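Local atomic coordinates of hypothetical protein aq_1956 (Aquifex aeolicus, PDB entry 2YVT), a protein that is of unknown function but probably hydrolyses phosphate esters with the help of bound metal ions, as a member of the calcineurin-like metallophosphoesterase superfamily. Residues 47-51 / 66-70; 124-128 / 164-168; 180-185 / 200-205; 239-244 / 256-260. All blocks are in the same frame, centred on the assembly; numbering follows the deposited sequence.

Interaction 1. Residues 47-51 / 66-70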
loop_
_atom_site.group_PDB
_atom_site.type_symbol
_atom_site.label_atom_id
_atom_site.label_comp_id
_atom_site.label_asym_id
_atom_site.label_seq_id
_atom_site.Cartn_x
_atom_site.Cartn_y
_atom_site.Cartn_z
ATOM N N ALA A 47 18.530 -6.333 -0.850
ATOM C CA ALA A 47 19.572 -6.597 -1.836
ATOM C C ALA A 47 19.169 -6.094 -3.216
ATOM O O ALA A 47 19.975 -5.491 -3.927
ATOM C CB ALA A 47 19.906 -8.071 -1.879
ATOM N N LEU A 48 17.914 -6.322 -3.597
ATOM C CA LEU A 48 17.477 -5.869 -4.915
ATOM C C LEU A 48 17.530 -4.351 -5.011
ATOM O O LEU A 48 17.990 -3.801 -6.014
ATOM C CB LEU A 48 16.067 -6.381 -5.244
ATOM C CG LEU A 48 15.981 -7.686 -6.040
ATOM C CD1 LEU A 48 16.562 -8.840 -5.242
ATOM C CD2 LEU A 48 14.533 -7.972 -6.419
ATOM N N GLU A 49 17.048 -3.671 -3.969
ATOM C CA GLU A 49 17.009 -2.219 -3.987
ATOM C C GLU A 49 18.418 -1.648 -4.044
ATOM O O GLU A 49 18.678 -0.730 -4.818
ATOM C CB GLU A 49 16.271 -1.664 -2.773
ATOM C CG GLU A 49 16.225 -0.155 -2.770
ATOM C CD GLU A 49 15.244 0.398 -1.770
ATOM O OE1 GLU A 49 15.075 -0.199 -0.680
ATOM O OE2 GLU A 49 14.643 1.443 -2.084
ATOM N N LYS A 50 19.318 -2.208 -3.242
ATOM C CA LYS A 50 20.695 -1.722 -3.209
ATOM C C LYS A 50 21.386 -1.898 -4.556
ATOM O O LYS A 50 22.089 -0.995 -5.001
ATOM C CB LYS A 50 21.506 -2.408 -2.109
ATOM C CG LYS A 50 21.183 -1.927 -0.700
ATOM C CD LYS A 50 22.092 -2.599 0.320
ATOM C CE LYS A 50 21.661 -2.285 1.743
ATOM N NZ LYS A 50 22.031 -0.900 2.148
ATOM N N GLU A 51 21.170 -3.038 -5.214
ATOM C CA GLU A 51 21.789 -3.251 -6.527
ATOM C C GLU A 51 21.286 -2.229 -7.542
ATOM O O GLU A 51 22.069 -1.650 -8.296
ATOM C CB GLU A 51 21.595 -4.682 -7.039
ATOM C CG GLU A 51 21.921 -4.862 -8.532
ATOM C CD GLU A 51 23.360 -4.491 -8.915
ATOM O OE1 GLU A 51 24.269 -4.524 -8.046
ATOM O OE2 GLU A 51 23.576 -4.173 -10.106
ATOM N N VAL A 66 21.268 -10.561 -9.290
ATOM C CA VAL A 66 20.784 -10.239 -7.938
ATOM C C VAL A 66 19.298 -10.594 -7.779
ATOM O O VAL A 66 18.881 -11.112 -6.738
ATOM C CB VAL A 66 21.066 -8.755 -7.562
ATOM C CG1 VAL A 66 20.471 -8.412 -6.207
ATOM C CG2 VAL A 66 22.568 -8.501 -7.541
ATOM N N ILE A 67 18.508 -10.335 -8.822
ATOM C CA ILE A 67 17.105 -10.744 -8.807
ATOM C C ILE A 67 17.013 -12.264 -8.738
ATOM O O ILE A 67 16.360 -12.824 -7.861
ATOM C CB ILE A 67 16.338 -10.242 -10.056
ATOM C CG1 ILE A 67 16.313 -8.711 -10.089
ATOM C CG2 ILE A 67 14.921 -10.816 -10.087
ATOM C CD1 ILE A 67 15.775 -8.118 -11.384
ATOM N N HIS A 68 17.700 -12.933 -9.655
ATOM C CA HIS A 68 17.579 -14.376 -9.763
ATOM C C HIS A 68 17.986 -15.097 -8.474
ATOM O O HIS A 68 17.305 -16.032 -8.045
ATOM C CB HIS A 68 18.353 -14.875 -10.987
ATOM C CG HIS A 68 17.933 -14.218 -12.267
ATOM N ND1 HIS A 68 18.812 -13.961 -13.295
ATOM C CD2 HIS A 68 16.729 -13.748 -12.677
ATOM C CE1 HIS A 68 18.170 -13.368 -14.285
ATOM N NE2 HIS A 68 16.904 -13.225 -13.935
ATOM N N GLU A 69 19.053 -14.625 -7.825
ATOM C CA GLU A 69 19.545 -15.278 -6.610
ATOM C C GLU A 69 18.673 -15.019 -5.378
ATOM O O GLU A 69 18.790 -15.716 -4.365
ATOM C CB GLU A 69 21.019 -14.938 -6.348
ATOM C CG GLU A 69 21.313 -13.509 -5.921
ATOM C CD GLU A 69 22.770 -13.119 -6.152
ATOM O OE1 GLU A 69 23.121 -11.951 -5.894
ATOM O OE2 GLU A 69 23.562 -13.980 -6.589
ATOM N N ASN A 70 17.782 -14.036 -5.484
ATOM C CA ASN A 70 16.860 -13.716 -4.394
ATOM C C ASN A 70 15.422 -14.182 -4.638
ATOM O O ASN A 70 14.570 -14.043 -3.763
ATOM C CB ASN A 70 16.911 -12.212 -4.084
ATOM C CG ASN A 70 18.163 -11.820 -3.323
ATOM O OD1 ASN A 70 19.100 -11.249 -3.887
ATOM N ND2 ASN A 70 18.198 -12.147 -2.040
#

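Interaction 2. Residues 124-128 / 164-168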
loop_
_atom_site.group_PDB
_atom_site.type_symbol
_atom_site.label_atom_id
_atom_site.label_comp_id
_atom_site.label_asym_id
_atom_site.label_seq_id
_atom_site.Cartn_x
_atom_site.Cartn_y
_atom_site.Cartn_z
ATOM N N HIS A 124 -3.455 -2.977 -7.710
ATOM C CA HIS A 124 -2.323 -2.228 -8.216
ATOM C C HIS A 124 -2.589 -1.857 -9.663
ATOM O O HIS A 124 -2.687 -2.733 -10.529
ATOM C CB HIS A 124 -1.014 -3.018 -8.089
ATOM C CG HIS A 124 0.175 -2.272 -8.609
ATOM N ND1 HIS A 124 0.554 -1.042 -8.110
ATOM C CD2 HIS A 124 1.048 -2.560 -9.602
ATOM C CE1 HIS A 124 1.620 -0.613 -8.762
ATOM N NE2 HIS A 124 1.934 -1.511 -9.681
ATOM N N GLU A 125 -2.719 -0.553 -9.910
ATOM C CA GLU A 125 -3.152 -0.038 -11.218
ATOM C C GLU A 125 -4.531 -0.599 -11.577
ATOM O O GLU A 125 -4.820 -0.916 -12.736
ATOM C CB GLU A 125 -2.134 -0.360 -12.312
ATOM C CG GLU A 125 -0.706 -0.030 -11.932
ATOM C CD GLU A 125 0.258 -0.357 -13.028
ATOM O OE1 GLU A 125 0.087 0.191 -14.127
ATOM O OE2 GLU A 125 1.172 -1.171 -12.797
ATOM N N GLY A 126 -5.384 -0.712 -10.566
ATOM C CA GLY A 126 -6.676 -1.347 -10.729
ATOM C C GLY A 126 -7.622 -1.004 -9.606
ATOM O O GLY A 126 -7.308 -0.194 -8.714
ATOM N N PHE A 127 -8.785 -1.642 -9.646
ATOM C CA PHE A 127 -9.896 -1.212 -8.828
ATOM C C PHE A 127 -10.788 -2.386 -8.502
ATOM O O PHE A 127 -10.762 -3.409 -9.187
ATOM C CB PHE A 127 -10.706 -0.163 -9.586
ATOM C CG PHE A 127 -11.387 -0.708 -10.810
ATOM C CD1 PHE A 127 -12.721 -1.105 -10.759
ATOM C CD2 PHE A 127 -10.688 -0.846 -12.006
ATOM C CE1 PHE A 127 -13.353 -1.618 -11.894
ATOM C CE2 PHE A 127 -11.313 -1.368 -13.150
ATOM C CZ PHE A 127 -12.649 -1.752 -13.086
ATOM N N ALA A 128 -11.596 -2.210 -7.464
ATOM C CA ALA A 128 -12.613 -3.181 -7.116
ATOM C C ALA A 128 -13.785 -2.454 -6.483
ATOM O O ALA A 128 -13.603 -1.486 -5.737
ATOM C CB ALA A 128 -12.054 -4.196 -6.161
ATOM N N ILE A 164 -2.358 5.913 -16.579
ATOM C CA ILE A 164 -3.092 4.728 -16.156
ATOM C C ILE A 164 -4.403 5.101 -15.468
ATOM O O ILE A 164 -5.439 4.485 -15.725
ATOM C CB ILE A 164 -2.233 3.854 -15.206
ATOM C CG1 ILE A 164 -1.050 3.230 -15.963
ATOM C CG2 ILE A 164 -3.105 2.798 -14.489
ATOM C CD1 ILE A 164 -1.432 2.251 -17.094
ATOM N N LEU A 165 -4.364 6.128 -14.622
ATOM C CA LEU A 165 -5.517 6.462 -13.785
ATOM C C LEU A 165 -6.667 7.130 -14.534
ATOM O O LEU A 165 -7.710 7.435 -13.942
ATOM C CB LEU A 165 -5.084 7.282 -12.566
ATOM C CG LEU A 165 -4.378 6.479 -11.471
ATOM C CD1 LEU A 165 -3.815 7.414 -10.394
ATOM C CD2 LEU A 165 -5.324 5.451 -10.846
ATOM N N LYS A 166 -6.500 7.311 -15.842
ATOM C CA LYS A 166 -7.605 7.755 -16.688
ATOM C C LYS A 166 -8.806 6.805 -16.610
ATOM O O LYS A 166 -9.928 7.193 -16.954
ATOM C CB LYS A 166 -7.142 7.923 -18.136
ATOM C CG LYS A 166 -6.201 9.101 -18.345
ATOM C CD LYS A 166 -6.219 9.623 -19.786
ATOM C CE LYS A 166 -6.080 8.506 -20.814
ATOM N NZ LYS A 166 -4.844 7.706 -20.606
ATOM N N PHE A 167 -8.582 5.574 -16.138
ATOM C CA PHE A 167 -9.673 4.593 -16.035
ATOM C C PHE A 167 -10.737 4.970 -15.004
ATOM O O PHE A 167 -11.886 4.550 -15.106
ATOM C CB PHE A 167 -9.164 3.149 -15.827
ATOM C CG PHE A 167 -8.668 2.838 -14.430
ATOM C CD1 PHE A 167 -9.557 2.699 -13.367
ATOM C CD2 PHE A 167 -7.312 2.612 -14.195
ATOM C CE1 PHE A 167 -9.098 2.391 -12.087
ATOM C CE2 PHE A 167 -6.846 2.299 -12.921
ATOM C CZ PHE A 167 -7.738 2.194 -11.866
ATOM N N VAL A 168 -10.350 5.771 -14.018
ATOM C CA VAL A 168 -11.259 6.111 -12.922
ATOM C C VAL A 168 -12.545 6.768 -13.443
ATOM O O VAL A 168 -13.641 6.457 -12.967
ATOM C CB VAL A 168 -10.553 6.989 -11.854
ATOM C CG1 VAL A 168 -11.510 7.342 -10.717
ATOM C CG2 VAL A 168 -9.331 6.268 -11.309
#

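Interaction 3. Residues 180-185 / 200-205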
loop_
_atom_site.group_PDB
_atom_site.type_symbol
_atom_site.label_atom_id
_atom_site.label_comp_id
_atom_site.label_asym_id
_atom_site.label_seq_id
_atom_site.Cartn_x
_atom_site.Cartn_y
_atom_site.Cartn_z
ATOM N N PHE A 180 -2.595 4.130 -1.776
ATOM C CA PHE A 180 -1.290 4.324 -2.408
ATOM C C PHE A 180 -0.204 3.955 -1.425
ATOM O O PHE A 180 -0.335 4.216 -0.233
ATOM C CB PHE A 180 -1.069 5.797 -2.801
ATOM C CG PHE A 180 -2.135 6.365 -3.691
ATOM C CD1 PHE A 180 -2.353 5.853 -4.966
ATOM C CD2 PHE A 180 -2.915 7.427 -3.248
ATOM C CE1 PHE A 180 -3.353 6.390 -5.788
ATOM C CE2 PHE A 180 -3.906 7.974 -4.057
ATOM C CZ PHE A 180 -4.123 7.456 -5.330
ATOM N N TYR A 181 0.884 3.366 -1.918
ATOM C CA TYR A 181 2.070 3.246 -1.084
ATOM C C TYR A 181 2.607 4.645 -0.747
ATOM O O TYR A 181 2.952 4.938 0.395
ATOM C CB TYR A 181 3.141 2.398 -1.778
ATOM C CG TYR A 181 4.465 2.421 -1.063
ATOM C CD1 TYR A 181 4.631 1.763 0.157
ATOM C CD2 TYR A 181 5.559 3.105 -1.604
ATOM C CE1 TYR A 181 5.861 1.778 0.822
ATOM C CE2 TYR A 181 6.794 3.119 -0.957
ATOM C CZ TYR A 181 6.937 2.461 0.256
ATOM O OH TYR A 181 8.144 2.485 0.902
ATOM N N THR A 182 2.668 5.506 -1.760
ATOM C CA THR A 182 3.254 6.832 -1.608
ATOM C C THR A 182 2.227 7.838 -1.087
ATOM O O THR A 182 1.145 7.969 -1.665
ATOM C CB THR A 182 3.826 7.318 -2.942
ATOM O OG1 THR A 182 4.758 6.358 -3.424
ATOM C CG2 THR A 182 4.535 8.655 -2.780
ATOM N N PRO A 183 2.564 8.545 0.011
ATOM C CA PRO A 183 1.664 9.577 0.510
ATOM C C PRO A 183 1.848 10.916 -0.208
ATOM O O PRO A 183 2.897 11.155 -0.819
ATOM C CB PRO A 183 2.086 9.723 1.978
ATOM C CG PRO A 183 3.561 9.436 1.968
ATOM C CD PRO A 183 3.770 8.406 0.857
ATOM N N PRO A 184 0.836 11.786 -0.124
ATOM C CA PRO A 184 1.009 13.146 -0.618
ATOM C C PRO A 184 1.829 13.969 0.360
ATOM O O PRO A 184 1.997 13.575 1.518
ATOM C CB PRO A 184 -0.420 13.687 -0.628
ATOM C CG PRO A 184 -1.081 12.974 0.518
ATOM C CD PRO A 184 -0.498 11.582 0.473
ATOM N N ILE A 185 2.312 15.121 -0.103
ATOM C CA ILE A 185 2.899 16.125 0.782
ATOM C C ILE A 185 1.825 16.633 1.747
ATOM O O ILE A 185 0.765 17.097 1.325
ATOM C CB ILE A 185 3.477 17.324 -0.022
ATOM C CG1 ILE A 185 4.411 16.855 -1.152
ATOM C CG2 ILE A 185 4.156 18.326 0.919
ATOM C CD1 ILE A 185 5.647 16.089 -0.706
ATOM N N GLY A 200 6.844 12.293 1.030
ATOM C CA GLY A 200 5.855 11.879 0.051
ATOM C C GLY A 200 6.157 12.424 -1.335
ATOM O O GLY A 200 7.317 12.754 -1.662
ATOM N N SER A 201 5.115 12.528 -2.153
ATOM C CA SER A 201 5.281 13.019 -3.521
ATOM C C SER A 201 4.160 13.936 -3.940
ATOM O O SER A 201 2.988 13.643 -3.704
ATOM C CB SER A 201 5.361 11.869 -4.517
ATOM O OG SER A 201 5.488 12.380 -5.840
ATOM N N ALA A 202 4.538 15.036 -4.589
ATOM C CA ALA A 202 3.587 15.953 -5.210
ATOM C C ALA A 202 2.733 15.242 -6.242
ATOM O O ALA A 202 1.651 15.708 -6.585
ATOM C CB ALA A 202 4.326 17.116 -5.858
ATOM N N VAL A 203 3.219 14.105 -6.748
ATOM C CA VAL A 203 2.434 13.329 -7.701
ATOM C C VAL A 203 1.121 12.911 -7.051
ATOM O O VAL A 203 0.064 12.930 -7.683
ATOM C CB VAL A 203 3.208 12.090 -8.202
ATOM C CG1 VAL A 203 2.296 11.187 -9.012
ATOM C CG2 VAL A 203 4.408 12.530 -9.029
ATOM N N VAL A 204 1.186 12.560 -5.768
ATOM C CA VAL A 204 -0.001 12.093 -5.067
ATOM C C VAL A 204 -0.949 13.262 -4.753
ATOM O O VAL A 204 -2.163 13.114 -4.855
ATOM C CB VAL A 204 0.361 11.246 -3.822
ATOM C CG1 VAL A 204 -0.891 10.718 -3.162
ATOM C CG2 VAL A 204 1.257 10.074 -4.249
ATOM N N ASN A 205 -0.411 14.432 -4.414
ATOM C CA ASN A 205 -1.294 15.606 -4.273
ATOM C C ASN A 205 -2.035 15.842 -5.574
ATOM O O ASN A 205 -3.219 16.176 -5.580
ATOM C CB ASN A 205 -0.518 16.872 -3.891
ATOM C CG ASN A 205 0.137 16.756 -2.541
ATOM O OD1 ASN A 205 -0.298 17.370 -1.551
ATOM N ND2 ASN A 205 1.177 15.957 -2.479
#

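Interaction 4. Residues 239-244 / 256-260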
loop_
_atom_site.group_PDB
_atom_site.type_symbol
_atom_site.label_atom_id
_atom_site.label_comp_id
_atom_site.label_asym_id
_atom_site.label_seq_id
_atom_site.Cartn_x
_atom_site.Cartn_y
_atom_site.Cartn_z
ATOM N N PHE A 239 3.668 -0.259 11.079
ATOM C CA PHE A 239 3.318 -1.547 11.666
ATOM C C PHE A 239 4.391 -2.060 12.653
ATOM O O PHE A 239 4.041 -2.669 13.676
ATOM C CB PHE A 239 3.056 -2.565 10.559
ATOM C CG PHE A 239 2.462 -3.853 11.042
ATOM C CD1 PHE A 239 1.198 -3.875 11.627
ATOM C CD2 PHE A 239 3.147 -5.058 10.865
ATOM C CE1 PHE A 239 0.636 -5.075 12.053
ATOM C CE2 PHE A 239 2.575 -6.269 11.286
ATOM C CZ PHE A 239 1.322 -6.266 11.882
ATOM N N GLU A 240 5.670 -1.779 12.370
ATOM C CA GLU A 240 6.784 -2.166 13.273
ATOM C C GLU A 240 6.703 -1.501 14.642
ATOM O O GLU A 240 7.361 -1.940 15.595
ATOM C CB GLU A 240 8.133 -1.700 12.753
ATOM C CG GLU A 240 8.598 -2.095 11.424
ATOM C CD GLU A 240 9.868 -1.310 11.100
ATOM O OE1 GLU A 240 10.796 -1.891 10.532
ATOM O OE2 GLU A 240 9.945 -0.099 11.448
ATOM N N GLU A 241 5.998 -0.381 14.707
ATOM C CA GLU A 241 5.790 0.328 15.963
ATOM C C GLU A 241 4.505 -0.140 16.640
ATOM O O GLU A 241 4.091 0.427 17.652
ATOM C CB GLU A 241 5.738 1.840 15.708
ATOM C CG GLU A 241 7.056 2.407 15.226
ATOM C CD GLU A 241 6.984 3.850 14.781
ATOM O OE1 GLU A 241 6.057 4.579 15.198
ATOM O OE2 GLU A 241 7.874 4.247 14.009
ATOM N N GLY A 242 3.870 -1.166 16.070
ATOM C CA GLY A 242 2.583 -1.655 16.559
ATOM C C GLY A 242 1.399 -0.777 16.193
ATOM O O GLY A 242 0.334 -0.880 16.802
ATOM N N ARG A 243 1.580 0.071 15.186
ATOM C CA ARG A 243 0.567 1.044 14.811
ATOM C C ARG A 243 -0.360 0.551 13.702
ATOM O O ARG A 243 0.032 -0.250 12.842
ATOM C CB ARG A 243 1.214 2.391 14.465
ATOM C CG ARG A 243 1.735 3.093 15.740
ATOM C CD ARG A 243 2.276 4.494 15.548
ATOM N NE ARG A 243 2.207 5.254 16.806
ATOM C CZ ARG A 243 3.169 5.326 17.729
ATOM N NH1 ARG A 243 2.966 6.042 18.827
ATOM N NH2 ARG A 243 4.336 4.703 17.573
ATOM N N TYR A 244 -1.601 1.020 13.765
ATOM C CA TYR A 244 -2.588 0.778 12.724
ATOM C C TYR A 244 -3.604 1.917 12.734
ATOM O O TYR A 244 -3.634 2.726 13.667
ATOM C CB TYR A 244 -3.275 -0.577 12.932
ATOM C CG TYR A 244 -4.078 -0.678 14.210
ATOM C CD1 TYR A 244 -5.444 -0.384 14.223
ATOM C CD2 TYR A 244 -3.475 -1.085 15.408
ATOM C CE1 TYR A 244 -6.187 -0.476 15.397
ATOM C CE2 TYR A 244 -4.209 -1.175 16.584
ATOM C CZ TYR A 244 -5.565 -0.875 16.568
ATOM O OH TYR A 244 -6.309 -0.958 17.731
ATOM N N LEU A 256 -6.134 6.708 14.936
ATOM C CA LEU A 256 -4.800 6.132 14.806
ATOM C C LEU A 256 -4.454 5.485 16.128
ATOM O O LEU A 256 -4.379 6.159 17.157
ATOM C CB LEU A 256 -3.779 7.192 14.411
ATOM C CG LEU A 256 -3.615 7.433 12.902
ATOM C CD1 LEU A 256 -4.941 7.585 12.158
ATOM C CD2 LEU A 256 -2.764 8.651 12.723
ATOM N N GLU A 257 -4.274 4.169 16.096
ATOM C CA GLU A 257 -4.123 3.384 17.312
ATOM C C GLU A 257 -2.815 2.613 17.316
ATOM O O GLU A 257 -2.066 2.606 16.326
ATOM C CB GLU A 257 -5.311 2.424 17.492
ATOM C CG GLU A 257 -6.648 2.975 16.989
ATOM C CD GLU A 257 -7.831 2.526 17.813
ATOM O OE1 GLU A 257 -7.759 2.609 19.056
ATOM O OE2 GLU A 257 -8.848 2.122 17.211
ATOM N N GLN A 258 -2.535 1.993 18.455
ATOM C CA GLN A 258 -1.349 1.179 18.638
ATOM C C GLN A 258 -1.747 -0.034 19.466
ATOM O O GLN A 258 -2.601 0.076 20.348
ATOM C CB GLN A 258 -0.279 1.992 19.358
ATOM C CG GLN A 258 1.062 1.306 19.484
ATOM C CD GLN A 258 2.040 2.128 20.285
ATOM O OE1 GLN A 258 1.745 2.552 21.404
ATOM N NE2 GLN A 258 3.214 2.360 19.720
ATOM N N PHE A 259 -1.160 -1.193 19.177
ATOM C CA PHE A 259 -1.402 -2.375 20.009
ATOM C C PHE A 259 -1.190 -2.021 21.479
ATOM O O PHE A 259 -0.272 -1.277 21.826
ATOM C CB PHE A 259 -0.474 -3.536 19.642
ATOM C CG PHE A 259 -0.595 -4.008 18.215
ATOM C CD1 PHE A 259 -1.836 -4.095 17.589
ATOM C CD2 PHE A 259 0.542 -4.402 17.506
ATOM C CE1 PHE A 259 -1.938 -4.547 16.264
ATOM C CE2 PHE A 259 0.447 -4.853 16.182
ATOM C CZ PHE A 259 -0.798 -4.926 15.569
ATOM N N SER A 260 -2.052 -2.540 22.341
ATOM C CA SER A 260 -1.902 -2.278 23.768
ATOM C C SER A 260 -1.823 -3.569 24.564
ATOM O O SER A 260 -2.024 -4.663 24.028
ATOM C CB SER A 260 -3.047 -1.403 24.274
ATOM O OG SER A 260 -4.285 -2.039 24.045
ATOM O OXT SER A 260 -1.549 -3.530 25.764
HETATM O O HOH W 1 5.361 4.220 20.545
#

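Interaction 1. Residues 47-51 / 66-70
Consecutive helices 46-57 and 65-86 form an antiparallel alpha-alpha hairpin, inserted between strands 35-39 and 91-95 of the metallophosphoesterase fold. The two short segments run almost exactly opposed, at 177°, with their axes 9.8 Å apart, and small or branched aliphatic side chains fill the gap.

V66 opens the second segment and points straight at its neighbour. Its CG1 lies 3.7 Å from A47 O and 4.0 Å from L48 CD1, while its CG2 rests 3.8 Å from E51 CG. A beta-branched residue suits this place because its two methyl groups reach different partners. E51 meets V66 most closely through its CG, while its carboxylate makes a salt bridge with R60, in the connection between the helices.

I67 comes next, one step further round the helix, and meets the inner side of L48, with its CG1 4.1 Å from L48 CD2. Its side chain also touches P102 and F152, so the hairpin is joined to neighbouring loops along this edge.

One turn beyond V66, N70 faces the first helix again. The long side chain of L48 spans the gap to it, bringing L48 CD1 to 3.6 Å from N70 CB.

Interaction 2. Residues 124-128 / 164-168
The ring of F167 reaches the backbone of E125 and G126 and the ring of F127. Its CE2 is 3.8 Å from E125 O, its CZ is 3.9 Å from G126 CA, and its CE1 is 3.6 Å from F127 CD2. The two phenyl rings meet obliquely, with centroids 5.5 Å apart and planes at 36°, so the pair is joined by apolar contact without a regular stack. At G126 it is the CA that F167 CZ approaches, and a CB there would point away from the ring. A large apolar side chain can fill such a place without any hydrogen bond, and none crosses between the segments.

I164, at the end of helix 158-164, packs against the side chain of E125, its CG1 3.7 Å from E125 OE1. That oxygen is not left to the isoleucine, since it is hydrogen-bonded to the hydroxyl of Y160 on the same helix. The tight 3-10 turn that follows the helix presents F167 towards the strand.

Behind the contact, E125 and G126 both face G138 of strand 134-144. E125 adopts a left-handed backbone conformation (phi 59°, psi 38°), and G126 is fully extended. This is a G1 beta bulge, here at the start of edge strand 126-130 and covered by the turn after a helix.

Interaction 3. Residues 180-185 / 200-205
This buried contact belongs to a beta-alpha-beta crossover: strand 175-180 leads through a long loop into helix 202-211, which returns to the parallel strand 215-218. Segment 180-185 is the chain leaving the first strand, and segment 200-205 is the start of the helix.

One backbone hydrogen bond is well placed: S201 N donates to P183 O at 2.9 Å, pinning the loop's exit to its beginning. S201 is also the N-cap of the helix, its OG accepting from V203 N at 3.0 Å, so one short polar residue holds the loop through its backbone and the helix end through its side chain. The hydroxyl of T182 is engaged with strand 134-144, donating to G141 O and accepting from L143 N.

Steric fit explains the other residue types. P183 O lies 3.2 Å from G200 CA, and a CB on residue 200 would clash with both P183 O and P184 O; glycine is needed there. The prolines stiffen the chain and lack an amide hydrogen that would need a partner in this buried place.

Apolar packing centres on V204, which projects from the helix into the loop. Its CG1 meets F180 CD2 at 3.9 Å and P184 CD at 3.8 Å. Its other methyl, CG2, sits 3.3 Å from T182 O, a buried carbonyl oxygen with no polar partner.

Interaction 4. Residues 239-244 / 256-260
Three backbone hydrogen bonds tie the open ends of the beta hairpin formed by strands 243-248 and 253-258. Y244 and E257 make an antiparallel hydrogen-bonded pair, with Y244 N to E257 O at 3.0 Å and E257 N to Y244 O at 2.9 Å. Beyond the non-hydrogen-bonded pair R243 and Q258, F259 N donates to G242 O at 2.8 Å.

On the face carrying R243 and Q258 the chemistry is polar. Q258 NE2 donates to E241 O at 3.0 Å, an amide side chain being long enough to reach back to the 3-10 turn. R243 NH2 forms a salt bridge with E241 OE1 at 2.9 Å, and a water accepts from both R243 NH2 (3.2 Å) and Q258 NE2 (3.0 Å), linking two donors that cannot bond each other. G242, with phi 76°, lets the chain pass from turn to strand close under F259, whose ring face covers G242 O.

On the face carrying Y244 and E257, E257 CB packs over the Y244 ring in a CH-pi contact, 3.9 Å from its centroid. Just beyond the strands, F259 and F239 add to the packing: F259 CE1 lies 3.9 Å from Y244 CD2, and F239 CE1 approaches the edge of the F259 ring, 3.8 Å from its CZ.

The hairpin is two-sided: Y244 and F259 pack against V27 of helix 21-31, with E257 lending its CB, while R243 and Q258 keep a polar, water-linked face.

Interaction 3 is the most buried of the four and interaction 2 a surface contact, whereas interactions 1 and 4 are partly buried. Interactions 2 and 3 are neighbours, with nearest atoms about 5 Å apart, and both border strand 134-144 of the seven-stranded sheet. Interaction 4 belongs to the other sheet, at its edge, and lies across the chain's centre from interaction 2, about 30 Å between centres. Interaction 1 involves helices alone. The chemistry follows: no firm hydrogen bond crosses between the helices of interaction 1 or within the aromatic cover of interaction 2, one secures the loop of interaction 3, and interaction 4 has four, three between backbones and one from a glutamine side chain.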